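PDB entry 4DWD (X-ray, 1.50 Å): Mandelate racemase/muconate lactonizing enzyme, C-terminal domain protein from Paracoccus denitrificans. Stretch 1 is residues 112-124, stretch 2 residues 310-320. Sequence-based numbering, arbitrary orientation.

Stretch 1 112-124: QPIYKLLGGAWRT
Stretch 2, residues 310-320: IHVLSTLMHMT

After extended Gln112 (-139/142), Pro113 is the N-cap (-62/150) of a short helix, residues 114-117. A Schellman motif closes it: Gly120 N bonds back to Tyr115 O (2.9 Å) and Gly119 N to Lys116 O (3.1 Å). Gly119 (105/9) and Gly120 (111/157) hold positive phi, where any CB would be jammed against the preceding carbonyl oxygen; the chain then extends through Ala121 (-104/136), turns at Trp122 (-74/-26) and extends again at Arg123 (-157/144). Stretch 2 enters in a helix begun earlier in the chain (His311 -59/-48) and passes into loop, with Leu316 at -80/118 and Met317 at -65/-62. The stretches run in the same sense, CA atoms of Tyr115 and His311 5.1 Å apart, those of Ala121 and Thr315 4.7 Å.

His311 (m, chi2 -87°) meets the first helix at its N-terminus, where free backbone NH groups seek acceptors: Tyr115 N gives His311 ND1 a weak hydrogen bond of 3.1 Å. Ile114 (m, t) sets CB over the His311 ring face, 3.9 Å from its centroid; the Tyr115 ring (p, chi2 84°) meets it rim to rim. Ser314 (p) bonds its own helix, OG to His311 O at 2.8 Å, and sits compactly, OG 3.3 Å from Tyr115 CB. Leu118 (m, t) sets CB 3.8 Å from Thr315 CG2; Thr315 (p) satisfies OG1 on Val312 O at 2.7 Å.

Ser314 O accepts Trp122 N at 2.7 Å and lies 3.4 Å from Ala121 CA. The Trp122 indole (m, chi2 93°) offers a broad face to selenomethionine Met317 (t, t, p), whose CA sits 3.6 Å from the five-membered ring's centroid; Met317 CG packs 3.5 Å from Trp122 CZ2.

Arg123 (p, t, p, chi4 82°) has the reach and donors to suit the loop's backbone carbonyls. Its NH1 and NH2 both bond Leu316 O, at 2.8 and 3.0 Å, and NH2 bonds Met317 O weakly at 3.2 Å. Selenomethionine Met319 (chi1 -144°, t, p) places SE over the guanidinium face, 3.7 Å from Arg123 NH1.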

# COMPACT_ATOMS: atom_id res chain seq x y z
N GLN B 112 9.11 -48.38 -8.07
CA GLN B 112 7.84 -47.65 -8.00
C GLN B 112 7.77 -46.60 -9.09
O GLN B 112 8.78 -45.95 -9.39
CB GLN B 112 7.69 -46.94 -6.65
CG GLN B 112 7.57 -47.87 -5.44
CD GLN B 112 6.29 -48.69 -5.46
OE1 GLN B 112 5.28 -48.27 -6.03
NE2 GLN B 112 6.33 -49.85 -4.81
N PRO B 113 6.57 -46.41 -9.67
CA PRO B 113 6.40 -45.24 -10.53
C PRO B 113 6.59 -43.96 -9.72
O PRO B 113 6.29 -43.93 -8.52
CB PRO B 113 4.94 -45.35 -10.99
CG PRO B 113 4.27 -46.20 -9.97
CD PRO B 113 5.32 -47.14 -9.45
N ILE B 114 7.06 -42.90 -10.37
CA ILE B 114 7.33 -41.65 -9.67
C ILE B 114 6.10 -41.13 -8.90
O ILE B 114 6.24 -40.71 -7.76
CB ILE B 114 7.94 -40.61 -10.62
CG1 ILE B 114 9.39 -41.03 -10.92
CG2 ILE B 114 7.90 -39.21 -10.03
CD1 ILE B 114 9.97 -40.37 -12.15
N TYR B 115 4.89 -41.21 -9.47
CA TYR B 115 3.72 -40.68 -8.76
C TYR B 115 3.45 -41.39 -7.43
O TYR B 115 2.92 -40.77 -6.50
CB TYR B 115 2.47 -40.67 -9.63
CG TYR B 115 1.90 -42.03 -10.00
CD1 TYR B 115 1.04 -42.71 -9.13
CD2 TYR B 115 2.19 -42.61 -11.23
CE1 TYR B 115 0.50 -43.95 -9.47
CE2 TYR B 115 1.65 -43.85 -11.58
CZ TYR B 115 0.82 -44.51 -10.70
OH TYR B 115 0.30 -45.73 -11.07
N LYS B 116 3.80 -42.67 -7.34
CA LYS B 116 3.66 -43.39 -6.08
C LYS B 116 4.62 -42.82 -5.06
O LYS B 116 4.23 -42.54 -3.92
CB LYS B 116 3.87 -44.90 -6.28
CG LYS B 116 2.66 -45.59 -6.89
CD LYS B 116 1.60 -45.83 -5.83
CE LYS B 116 0.33 -46.42 -6.43
NZ LYS B 116 -0.69 -46.67 -5.38
N LEU B 117 5.86 -42.59 -5.49
CA LEU B 117 6.88 -41.97 -4.61
C LEU B 117 6.51 -40.56 -4.17
O LEU B 117 6.88 -40.13 -3.07
CB LEU B 117 8.26 -42.00 -5.27
CG LEU B 117 8.79 -43.42 -5.53
CD1 LEU B 117 10.12 -43.35 -6.27
CD2 LEU B 117 8.94 -44.26 -4.26
N LEU B 118 5.77 -39.84 -5.01
CA LEU B 118 5.31 -38.48 -4.69
C LEU B 118 4.06 -38.42 -3.81
O LEU B 118 3.53 -37.34 -3.57
CB LEU B 118 5.06 -37.70 -5.97
CG LEU B 118 6.29 -37.44 -6.84
CD1 LEU B 118 5.85 -36.82 -8.15
CD2 LEU B 118 7.28 -36.52 -6.15
N GLY B 119 3.58 -39.58 -3.37
CA GLY B 119 2.48 -39.65 -2.41
C GLY B 119 1.14 -40.06 -2.96
O GLY B 119 0.13 -39.97 -2.26
N GLY B 120 1.11 -40.49 -4.22
CA GLY B 120 -0.12 -41.00 -4.83
C GLY B 120 -0.68 -40.11 -5.92
O GLY B 120 -0.43 -38.89 -5.96
N ALA B 121 -1.47 -40.72 -6.80
CA ALA B 121 -2.15 -40.02 -7.88
C ALA B 121 -3.63 -39.84 -7.56
O ALA B 121 -4.29 -40.77 -7.10
CB ALA B 121 -1.99 -40.78 -9.18
N TRP B 122 -4.14 -38.63 -7.81
CA TRP B 122 -5.58 -38.36 -7.77
C TRP B 122 -6.26 -38.95 -8.97
O TRP B 122 -7.46 -39.22 -8.94
CB TRP B 122 -5.85 -36.86 -7.78
CG TRP B 122 -5.43 -36.21 -6.51
CD1 TRP B 122 -4.21 -35.61 -6.22
CD2 TRP B 122 -6.24 -36.05 -5.29
NE1 TRP B 122 -4.20 -35.12 -4.94
CE2 TRP B 122 -5.38 -35.36 -4.33
CE3 TRP B 122 -7.54 -36.41 -4.92
CZ2 TRP B 122 -5.83 -35.04 -3.05
CZ3 TRP B 122 -7.97 -36.09 -3.62
CH2 TRP B 122 -7.13 -35.41 -2.71
N ARG B 123 -5.50 -39.10 -10.04
CA ARG B 123 -6.02 -39.54 -11.33
C ARG B 123 -4.86 -40.15 -12.11
O ARG B 123 -3.73 -39.68 -12.02
CB ARG B 123 -6.58 -38.35 -12.11
CG ARG B 123 -5.50 -37.34 -12.50
CD ARG B 123 -6.04 -35.97 -12.90
NE ARG B 123 -6.72 -35.30 -11.79
CZ ARG B 123 -6.12 -34.62 -10.82
NH1 ARG B 123 -4.78 -34.50 -10.79
NH2 ARG B 123 -6.86 -34.05 -9.88
N THR B 124 -5.15 -41.19 -12.88
CA THR B 124 -4.14 -41.72 -13.81
C THR B 124 -4.60 -41.58 -15.26
O THR B 124 -3.90 -41.99 -16.19
CB THR B 124 -3.75 -43.18 -13.49
OG1 THR B 124 -4.93 -44.00 -13.51
CG2 THR B 124 -3.07 -43.28 -12.14
N ILE B 310 3.35 -35.28 -16.43
CA ILE B 310 2.15 -36.02 -16.01
C ILE B 310 2.31 -36.75 -14.65
O ILE B 310 1.34 -36.86 -13.91
CB ILE B 310 1.55 -36.93 -17.11
CG1 ILE B 310 2.51 -38.08 -17.47
CG2 ILE B 310 1.13 -36.09 -18.32
CD1 ILE B 310 1.89 -39.11 -18.40
N HIS B 311 3.51 -37.21 -14.30
CA HIS B 311 3.68 -37.73 -12.93
C HIS B 311 3.37 -36.66 -11.92
O HIS B 311 2.64 -36.90 -10.95
CB HIS B 311 5.08 -38.29 -12.71
CG HIS B 311 5.26 -39.69 -13.26
ND1 HIS B 311 4.96 -40.79 -12.53
CD2 HIS B 311 5.73 -40.14 -14.49
CE1 HIS B 311 5.22 -41.90 -13.26
NE2 HIS B 311 5.69 -41.50 -14.46
N VAL B 312 3.91 -35.46 -12.11
CA VAL B 312 3.63 -34.37 -11.17
C VAL B 312 2.16 -33.98 -11.19
O VAL B 312 1.55 -33.84 -10.15
CB VAL B 312 4.53 -33.14 -11.45
CG1 VAL B 312 4.02 -31.88 -10.74
CG2 VAL B 312 5.97 -33.44 -11.04
N LEU B 313 1.57 -33.83 -12.37
CA LEU B 313 0.16 -33.41 -12.43
C LEU B 313 -0.84 -34.44 -11.88
O LEU B 313 -1.92 -34.07 -11.42
CB LEU B 313 -0.22 -32.94 -13.83
CG LEU B 313 0.42 -31.58 -14.15
CD1 LEU B 313 0.27 -31.23 -15.62
CD2 LEU B 313 -0.15 -30.47 -13.27
N SER B 314 -0.46 -35.72 -11.91
CA SER B 314 -1.31 -36.75 -11.32
C SER B 314 -1.49 -36.52 -9.81
O SER B 314 -2.50 -36.96 -9.24
CB SER B 314 -0.75 -38.15 -11.59
OG SER B 314 0.36 -38.46 -10.76
N THR B 315 -0.53 -35.81 -9.20
CA THR B 315 -0.53 -35.56 -7.74
C THR B 315 -1.26 -34.28 -7.34
O THR B 315 -1.44 -34.02 -6.15
CB THR B 315 0.90 -35.47 -7.14
OG1 THR B 315 1.49 -34.20 -7.44
CG2 THR B 315 1.79 -36.63 -7.61
N LEU B 316 -1.65 -33.48 -8.32
CA LEU B 316 -2.27 -32.17 -8.08
C LEU B 316 -3.74 -32.34 -7.74
O LEU B 316 -4.52 -32.83 -8.55
CB LEU B 316 -2.08 -31.26 -9.30
CG LEU B 316 -2.62 -29.82 -9.22
CD1 LEU B 316 -1.85 -28.98 -8.21
CD2 LEU B 316 -2.60 -29.15 -10.59
N MSE B 317 -4.13 -31.94 -6.53
CA MSE B 317 -5.51 -32.10 -6.08
C MSE B 317 -6.45 -31.27 -6.92
O MSE B 317 -7.32 -31.81 -7.60
CB MSE B 317 -5.61 -31.74 -4.61
CG MSE B 317 -7.04 -31.92 -4.11
SE MSE B 317 -7.12 -31.54 -2.18
CE MSE B 317 -6.19 -29.79 -2.20
N HIS B 318 -6.26 -29.94 -6.89
CA HIS B 318 -7.16 -29.02 -7.59
C HIS B 318 -6.67 -28.74 -8.97
O HIS B 318 -6.25 -27.61 -9.27
CB HIS B 318 -7.34 -27.71 -6.82
CG HIS B 318 -8.01 -27.87 -5.49
ND1 HIS B 318 -7.66 -27.14 -4.41
CD2 HIS B 318 -9.05 -28.71 -5.08
CE1 HIS B 318 -8.43 -27.50 -3.36
NE2 HIS B 318 -9.27 -28.46 -3.77
N MSE B 319 -6.70 -29.76 -9.83
CA MSE B 319 -6.42 -29.57 -11.26
C MSE B 319 -7.58 -28.83 -11.89
O MSE B 319 -8.73 -29.27 -11.79
CB MSE B 319 -6.16 -30.90 -11.95
CG MSE B 319 -5.08 -30.74 -13.02
SE MSE B 319 -4.53 -32.45 -13.87
CE MSE B 319 -6.11 -32.45 -15.01
N THR B 320 -7.29 -27.69 -12.51
CA THR B 320 -8.32 -26.81 -13.06
C THR B 320 -8.30 -26.70 -14.58
O THR B 320 -9.31 -26.34 -15.19
CB THR B 320 -8.18 -25.39 -12.49
OG1 THR B 320 -6.83 -24.93 -12.68
CG2 THR B 320 -8.52 -25.37 -11.00